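Local coordinates for maltose/maltodextrin-binding protein (Thermus thermophilus, PDB 2GH9), which binds maltotriose as a periplasmic maltodextrin-binding protein, probably delivering the sugar to a membrane transporter, at residues Leu105-Leu117 / Leu296-Val308. Numbering follows the deposited sequence.
With GLC (alpha-D-glucopyranose), chain B; GLC (alpha-D-glucopyranose), chain C.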
ATOM      1  N   LEU A 105      10.403   1.437  18.338  1.00 32.27           N
ATOM      2  CA  LEU A 105       9.763   2.226  17.292  1.00 31.36           C
ATOM      3  C   LEU A 105      10.831   2.683  16.283  1.00 30.42           C
ATOM      4  O   LEU A 105      11.777   3.378  16.648  1.00 30.79           O
ATOM      5  CB  LEU A 105       9.039   3.414  17.902  1.00 31.00           C
ATOM      6  CG  LEU A 105       8.066   4.136  16.970  1.00 31.16           C
ATOM      7  CD1 LEU A 105       6.855   3.275  16.643  1.00 29.76           C
ATOM      8  CD2 LEU A 105       7.644   5.456  17.608  1.00 30.85           C
ATOM      9  N   MET A 106      10.667   2.276  15.020  1.00 28.94           N
ATOM     10  CA  MET A 106      11.678   2.465  13.981  1.00 28.56           C
ATOM     11  C   MET A 106      11.320   3.530  12.916  1.00 27.34           C
ATOM     12  O   MET A 106      12.026   3.708  11.928  1.00 26.68           O
ATOM     13  CB  MET A 106      11.987   1.113  13.337  1.00 28.71           C
ATOM     14  CG  MET A 106      12.476   0.021  14.350  1.00 29.54           C
ATOM     15  SD  MET A 106      13.881   0.590  15.382  1.00 31.64           S
ATOM     16  CE  MET A 106      15.143   0.849  14.141  1.00 27.83           C
ATOM     17  N   GLY A 107      10.236   4.249  13.147  1.00 27.05           N
ATOM     18  CA  GLY A 107       9.840   5.355  12.280  1.00 26.55           C
ATOM     19  C   GLY A 107       8.614   6.008  12.864  1.00 26.12           C
ATOM     20  O   GLY A 107       8.073   5.545  13.864  1.00 26.94           O
ATOM     21  N   LEU A 108       8.202   7.117  12.274  1.00 25.54           N
ATOM     22  CA  LEU A 108       7.021   7.848  12.744  1.00 24.66           C
ATOM     23  C   LEU A 108       5.854   7.478  11.850  1.00 23.90           C
ATOM     24  O   LEU A 108       5.872   7.857  10.682  1.00 22.22           O
ATOM     25  CB  LEU A 108       7.243   9.353  12.668  1.00 24.19           C
ATOM     26  CG  LEU A 108       8.474   9.902  13.397  1.00 24.92           C
ATOM     27  CD1 LEU A 108       8.508  11.412  13.237  1.00 24.76           C
ATOM     28  CD2 LEU A 108       8.449   9.495  14.849  1.00 27.09           C
ATOM     29  N   PRO A 109       4.856   6.732  12.391  1.00 23.76           N
ATOM     30  CA  PRO A 109       3.701   6.325  11.614  1.00 23.53           C
ATOM     31  C   PRO A 109       2.854   7.535  11.244  1.00 23.87           C
ATOM     32  O   PRO A 109       2.569   8.389  12.102  1.00 24.65           O
ATOM     33  CB  PRO A 109       2.922   5.395  12.562  1.00 24.06           C
ATOM     34  CG  PRO A 109       3.839   5.069  13.665  1.00 24.42           C
ATOM     35  CD  PRO A 109       4.763   6.236  13.780  1.00 23.82           C
ATOM     36  N   ALA A 110       2.460   7.618   9.977  1.00 22.73           N
ATOM     37  CA  ALA A 110       1.799   8.817   9.477  1.00 22.63           C
ATOM     38  C   ALA A 110       0.435   8.533   8.867  1.00 22.27           C
ATOM     39  O   ALA A 110      -0.564   9.135   9.272  1.00 22.72           O
ATOM     40  CB  ALA A 110       2.718   9.548   8.478  1.00 21.97           C
ATOM     41  N   PHE A 111       0.392   7.630   7.887  1.00 22.33           N
ATOM     42  CA  PHE A 111      -0.819   7.411   7.096  1.00 21.99           C
ATOM     43  C   PHE A 111      -1.146   5.942   6.950  1.00 22.04           C
ATOM     44  O   PHE A 111      -0.247   5.085   6.923  1.00 23.09           O
ATOM     45  CB  PHE A 111      -0.661   8.032   5.703  1.00 23.80           C
ATOM     46  CG  PHE A 111      -0.075   9.416   5.720  1.00 24.54           C
ATOM     47  CD1 PHE A 111      -0.810  10.482   6.215  1.00 26.49           C
ATOM     48  CD2 PHE A 111       1.202   9.650   5.245  1.00 26.08           C
ATOM     49  CE1 PHE A 111      -0.260  11.767   6.258  1.00 24.89           C
ATOM     50  CE2 PHE A 111       1.742  10.935   5.271  1.00 26.75           C
ATOM     51  CZ  PHE A 111       1.000  11.987   5.782  1.00 25.28           C
ATOM     52  N   ALA A 112      -2.434   5.646   6.904  1.00 20.91           N
ATOM     53  CA  ALA A 112      -2.911   4.300   6.656  1.00 19.97           C
ATOM     54  C   ALA A 112      -3.573   4.270   5.294  1.00 18.70           C
ATOM     55  O   ALA A 112      -4.113   5.275   4.825  1.00 17.23           O
ATOM     56  CB  ALA A 112      -3.879   3.867   7.748  1.00 19.49           C
ATOM     57  N   GLU A 113      -3.518   3.108   4.650  1.00 18.33           N
ATOM     58  CA  GLU A 113      -4.011   2.972   3.297  1.00 18.07           C
ATOM     59  C   GLU A 113      -4.361   1.527   3.011  1.00 18.45           C
ATOM     60  O   GLU A 113      -3.857   0.618   3.641  1.00 17.97           O
ATOM     61  CB  GLU A 113      -2.926   3.404   2.321  1.00 18.36           C
ATOM     62  CG  GLU A 113      -1.635   2.580   2.444  1.00 17.41           C
ATOM     63  CD  GLU A 113      -0.478   3.173   1.697  1.00 16.97           C
ATOM     64  OE1 GLU A 113      -0.601   4.338   1.312  1.00 19.42           O
ATOM     65  OE2 GLU A 113       0.550   2.471   1.466  1.00 18.41           O
ATOM     66  N   SER A 114      -5.202   1.341   2.004  1.00 19.03           N
ATOM     67  CA  SER A 114      -5.476   0.019   1.463  1.00 18.81           C
ATOM     68  C   SER A 114      -6.025   0.219   0.075  1.00 18.75           C
ATOM     69  O   SER A 114      -6.486   1.310  -0.262  1.00 19.38           O
ATOM     70  CB  SER A 114      -6.503  -0.733   2.336  1.00 18.28           C
ATOM     71  OG  SER A 114      -7.831  -0.346   2.024  1.00 20.08           O
ATOM     72  N   VAL A 115      -6.003  -0.828  -0.741  1.00 19.09           N
ATOM     73  CA  VAL A 115      -6.787  -0.794  -1.963  1.00 18.68           C
ATOM     74  C   VAL A 115      -8.273  -0.926  -1.654  1.00 19.02           C
ATOM     75  O   VAL A 115      -8.696  -1.383  -0.580  1.00 17.96           O
ATOM     76  CB  VAL A 115      -6.343  -1.879  -3.024  1.00 19.07           C
ATOM     77  CG1 VAL A 115      -4.906  -1.606  -3.463  1.00 18.76           C
ATOM     78  CG2 VAL A 115      -6.543  -3.322  -2.494  1.00 16.61           C
ATOM     79  N   ALA A 116      -9.063  -0.474  -2.618  1.00 19.82           N
ATOM     80  CA  ALA A 116     -10.513  -0.525  -2.559  1.00 20.06           C
ATOM     81  C   ALA A 116     -11.077  -0.366  -3.983  1.00 20.18           C
ATOM     82  O   ALA A 116     -10.361  -0.019  -4.926  1.00 20.38           O
ATOM     83  CB  ALA A 116     -11.058   0.582  -1.680  1.00 20.03           C
ATOM     84  N   LEU A 117     -12.375  -0.600  -4.099  1.00 20.80           N
ATOM     85  CA  LEU A 117     -13.101  -0.357  -5.317  1.00 21.57           C
ATOM     86  C   LEU A 117     -13.375   1.147  -5.382  1.00 21.50           C
ATOM     87  O   LEU A 117     -14.186   1.682  -4.619  1.00 22.25           O
ATOM     88  CB  LEU A 117     -14.404  -1.166  -5.350  1.00 20.78           C
ATOM     89  CG  LEU A 117     -15.257  -0.894  -6.597  1.00 21.70           C
ATOM     90  CD1 LEU A 117     -14.528  -1.439  -7.816  1.00 22.80           C
ATOM     91  CD2 LEU A 117     -16.635  -1.483  -6.446  1.00 22.02           C
ATOM     92  N   LEU A 296      -1.000  16.090   8.914  1.00 28.82           N
ATOM     93  CA  LEU A 296      -1.637  14.845   8.502  1.00 28.31           C
ATOM     94  C   LEU A 296      -2.980  15.099   7.806  1.00 28.05           C
ATOM     95  O   LEU A 296      -3.272  14.459   6.784  1.00 26.98           O
ATOM     96  CB  LEU A 296      -1.825  13.916   9.689  1.00 28.50           C
ATOM     97  CG  LEU A 296      -0.552  13.353  10.321  1.00 28.72           C
ATOM     98  CD1 LEU A 296      -0.936  12.451  11.455  1.00 29.51           C
ATOM     99  CD2 LEU A 296       0.345  12.615   9.324  1.00 27.60           C
ATOM    100  N   VAL A 297      -3.764  16.046   8.342  1.00 26.99           N
ATOM    101  CA  VAL A 297      -5.046  16.439   7.762  1.00 26.93           C
ATOM    102  C   VAL A 297      -4.821  17.080   6.401  1.00 26.27           C
ATOM    103  O   VAL A 297      -5.487  16.719   5.442  1.00 26.49           O
ATOM    104  CB  VAL A 297      -5.898  17.399   8.686  1.00 27.07           C
ATOM    105  CG1 VAL A 297      -7.062  18.009   7.906  1.00 27.70           C
ATOM    106  CG2 VAL A 297      -6.455  16.670   9.883  1.00 28.19           C
ATOM    107  N   ALA A 298      -3.862  18.001   6.318  1.00 25.47           N
ATOM    108  CA  ALA A 298      -3.509  18.653   5.065  1.00 25.10           C
ATOM    109  C   ALA A 298      -3.135  17.637   3.990  1.00 24.18           C
ATOM    110  O   ALA A 298      -3.618  17.701   2.860  1.00 23.07           O
ATOM    111  CB  ALA A 298      -2.356  19.616   5.291  1.00 25.74           C
ATOM    112  N   PHE A 299      -2.300  16.674   4.357  1.00 23.10           N
ATOM    113  CA  PHE A 299      -1.909  15.643   3.407  1.00 23.21           C
ATOM    114  C   PHE A 299      -3.138  14.870   2.911  1.00 21.98           C
ATOM    115  O   PHE A 299      -3.240  14.600   1.735  1.00 22.93           O
ATOM    116  CB  PHE A 299      -0.874  14.709   4.047  1.00 22.54           C
ATOM    117  CG  PHE A 299      -0.180  13.786   3.072  1.00 23.09           C
ATOM    118  CD1 PHE A 299       0.735  14.283   2.150  1.00 21.60           C
ATOM    119  CD2 PHE A 299      -0.413  12.417   3.100  1.00 21.87           C
ATOM    120  CE1 PHE A 299       1.403  13.446   1.285  1.00 23.63           C
ATOM    121  CE2 PHE A 299       0.282  11.545   2.213  1.00 22.73           C
ATOM    122  CZ  PHE A 299       1.185  12.051   1.328  1.00 21.64           C
ATOM    123  N   ASN A 300      -4.070  14.524   3.790  1.00 23.06           N
ATOM    124  CA  ASN A 300      -5.280  13.810   3.374  1.00 23.06           C
ATOM    125  C   ASN A 300      -6.088  14.642   2.404  1.00 23.70           C
ATOM    126  O   ASN A 300      -6.613  14.139   1.410  1.00 23.18           O
ATOM    127  CB  ASN A 300      -6.139  13.431   4.582  1.00 23.42           C
ATOM    128  CG  ASN A 300      -7.504  12.826   4.182  1.00 22.97           C
ATOM    129  OD1 ASN A 300      -8.476  13.537   4.071  1.00 22.71           O
ATOM    130  ND2 ASN A 300      -7.539  11.524   3.915  1.00 20.90           N
ATOM    131  N   GLN A 301      -6.173  15.936   2.687  1.00 23.74           N
ATOM    132  CA  GLN A 301      -6.983  16.828   1.870  1.00 24.46           C
ATOM    133  C   GLN A 301      -6.375  17.010   0.498  1.00 25.05           C
ATOM    134  O   GLN A 301      -7.101  16.994  -0.491  1.00 25.81           O
ATOM    135  CB  GLN A 301      -7.224  18.151   2.600  1.00 25.11           C
ATOM    136  CG  GLN A 301      -8.067  17.951   3.869  1.00 24.90           C
ATOM    137  CD  GLN A 301      -9.415  17.304   3.580  1.00 28.55           C
ATOM    138  OE1 GLN A 301      -9.634  16.110   3.870  1.00 30.77           O
ATOM    139  NE2 GLN A 301     -10.335  18.083   3.005  1.00 25.67           N
ATOM    140  N   ALA A 302      -5.044  17.077   0.436  1.00 25.25           N
ATOM    141  CA  ALA A 302      -4.314  17.176  -0.835  1.00 24.78           C
ATOM    142  C   ALA A 302      -4.432  15.909  -1.675  1.00 25.07           C
ATOM    143  O   ALA A 302      -4.546  15.966  -2.925  1.00 24.73           O
ATOM    144  CB  ALA A 302      -2.858  17.443  -0.558  1.00 25.64           C
ATOM    145  N   GLY A 303      -4.399  14.769  -0.987  1.00 24.37           N
ATOM    146  CA  GLY A 303      -4.416  13.458  -1.627  1.00 24.00           C
ATOM    147  C   GLY A 303      -5.567  12.601  -1.149  1.00 23.70           C
ATOM    148  O   GLY A 303      -6.701  12.720  -1.653  1.00 23.98           O
ATOM    149  N   GLY A 304      -5.281  11.722  -0.198  1.00 22.81           N
ATOM    150  CA  GLY A 304      -6.313  10.902   0.411  1.00 22.44           C
ATOM    151  C   GLY A 304      -5.940   9.818   1.400  1.00 21.88           C
ATOM    152  O   GLY A 304      -6.828   9.115   1.903  1.00 22.05           O
ATOM    153  N   ARG A 305      -4.659   9.651   1.696  1.00 21.64           N
ATOM    154  CA  ARG A 305      -4.241   8.627   2.664  1.00 21.80           C
ATOM    155  C   ARG A 305      -4.714   9.034   4.064  1.00 22.28           C
ATOM    156  O   ARG A 305      -4.834  10.218   4.368  1.00 23.11           O
ATOM    157  CB  ARG A 305      -2.718   8.423   2.653  1.00 21.11           C
ATOM    158  CG  ARG A 305      -2.158   8.121   1.274  1.00 20.66           C
ATOM    159  CD  ARG A 305      -0.733   7.792   1.358  1.00 19.57           C
ATOM    160  NE  ARG A 305       0.003   8.145   0.147  1.00 18.62           N
ATOM    161  CZ  ARG A 305       0.897   7.369  -0.441  1.00 16.86           C
ATOM    162  NH1 ARG A 305       1.187   6.155   0.036  1.00 19.91           N
ATOM    163  NH2 ARG A 305       1.522   7.802  -1.515  1.00 18.02           N
ATOM    164  N   ILE A 306      -5.023   8.050   4.883  1.00 22.18           N
ATOM    165  CA  ILE A 306      -5.789   8.301   6.114  1.00 22.96           C
ATOM    166  C   ILE A 306      -4.831   8.533   7.279  1.00 23.13           C
ATOM    167  O   ILE A 306      -3.957   7.712   7.510  1.00 23.47           O
ATOM    168  CB  ILE A 306      -6.739   7.121   6.417  1.00 23.29           C
ATOM    169  CG1 ILE A 306      -7.588   6.771   5.172  1.00 22.86           C
ATOM    170  CG2 ILE A 306      -7.649   7.406   7.661  1.00 21.70           C
ATOM    171  CD1 ILE A 306      -8.224   7.994   4.469  1.00 22.33           C
ATOM    172  N   PRO A 307      -4.976   9.653   8.016  1.00 23.55           N
ATOM    173  CA  PRO A 307      -4.131   9.832   9.223  1.00 24.05           C
ATOM    174  C   PRO A 307      -4.166   8.660  10.203  1.00 24.33           C
ATOM    175  O   PRO A 307      -5.215   8.045  10.400  1.00 24.41           O
ATOM    176  CB  PRO A 307      -4.720  11.088   9.879  1.00 24.03           C
ATOM    177  CG  PRO A 307      -5.254  11.867   8.717  1.00 23.96           C
ATOM    178  CD  PRO A 307      -5.839  10.820   7.787  1.00 23.47           C
ATOM    179  N   VAL A 308      -3.019   8.330  10.790  1.00 25.50           N
ATOM    180  CA  VAL A 308      -2.984   7.342  11.867  1.00 26.59           C
ATOM    181  C   VAL A 308      -3.120   8.022  13.260  1.00 27.50           C
ATOM    182  O   VAL A 308      -3.096   7.348  14.293  1.00 27.05           O
ATOM    183  CB  VAL A 308      -1.727   6.458  11.806  1.00 26.84           C
ATOM    184  CG1 VAL A 308      -1.720   5.645  10.482  1.00 26.47           C
ATOM    185  CG2 VAL A 308      -0.488   7.290  11.942  1.00 26.89           C
TER
HETATM  186  C1  GLC B   1       3.246   5.397  -5.772  1.00 20.95           C
HETATM  187  C2  GLC B   1       2.503   5.604  -4.453  1.00 18.57           C
HETATM  188  C3  GLC B   1       2.631   4.360  -3.596  1.00 16.80           C
HETATM  189  C4  GLC B   1       2.091   3.148  -4.370  1.00 16.49           C
HETATM  190  C5  GLC B   1       2.839   2.960  -5.699  1.00 18.76           C
HETATM  191  C6  GLC B   1       2.189   1.860  -6.561  1.00 19.24           C
HETATM  192  O1  GLC B   1       4.644   5.357  -5.496  1.00 25.38           O
HETATM  193  O2  GLC B   1       2.993   6.777  -3.766  1.00 17.50           O
HETATM  194  O3  GLC B   1       1.949   4.506  -2.339  1.00 17.32           O
HETATM  195  O4  GLC B   1       2.365   1.974  -3.625  1.00 17.46           O
HETATM  196  O5  GLC B   1       2.830   4.189  -6.422  1.00 19.78           O
HETATM  197  O6  GLC B   1       2.848   1.719  -7.834  1.00 20.67           O
HETATM  198  C1  GLC C   2       1.213   1.211  -3.230  1.00 15.32           C
HETATM  199  C2  GLC C   2       1.302   0.947  -1.738  1.00 15.94           C
HETATM  200  C3  GLC C   2       2.497   0.010  -1.454  1.00 16.40           C
HETATM  201  C4  GLC C   2       2.480  -1.251  -2.304  1.00 18.11           C
HETATM  202  C5  GLC C   2       2.295  -0.892  -3.776  1.00 17.70           C
HETATM  203  C6  GLC C   2       2.111  -2.154  -4.628  1.00 18.26           C
HETATM  204  O2  GLC C   2       1.504   2.180  -1.041  1.00 16.86           O
HETATM  205  O3  GLC C   2       2.536  -0.325  -0.084  1.00 16.48           O
HETATM  206  O4  GLC C   2       3.708  -1.984  -2.120  1.00 19.54           O
HETATM  207  O5  GLC C   2       1.149  -0.028  -3.949  1.00 14.21           O
HETATM  208  O6  GLC C   2       2.543  -1.960  -5.978  1.00 19.26           O
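A112 and I306 form an antiparallel hydrogen-bonded pair that adds the short strand 306-307 to strand 104-113, in the mixed sheet of one lobe of this periplasmic-binding-protein fold. Its two bonds are A112 N to I306 O at 2.6 Å and I306 N to A112 O at 2.9 Å; V308 N to A110 O (3.0 Å) is a third.

The apolar evidence centres on F111, whose ring makes an offset stack with F299 of helix 293-302, centroids 4.2 Å apart and planes at 25°. A110 CB lies over the opposite face, and L296 CD2 approaches obliquely. F299 chi1 of -168° turns CG away from the backbone N and carries the ring to F111; it also meets W16 and F9. A leucine in place of F111 would probably forfeit the stack and leave the F299 ring less firmly fixed.

The polar ends enter the glycan pocket. R305 and E113 extend side by side, joined by a salt bridge from NH1 to OE1; R305 NE has a further one to E13. R305 NH2 bonds O2 of the chain B glucose, in the guanidinium plane, while E113 OE2 accepts a hydrogen bond from O2 of the chain C glucose at 2.7 Å. R305 NH1 meets the syn lone pair of E113 OE1 at 2.9 Å, tilted 26° from the guanidinium plane.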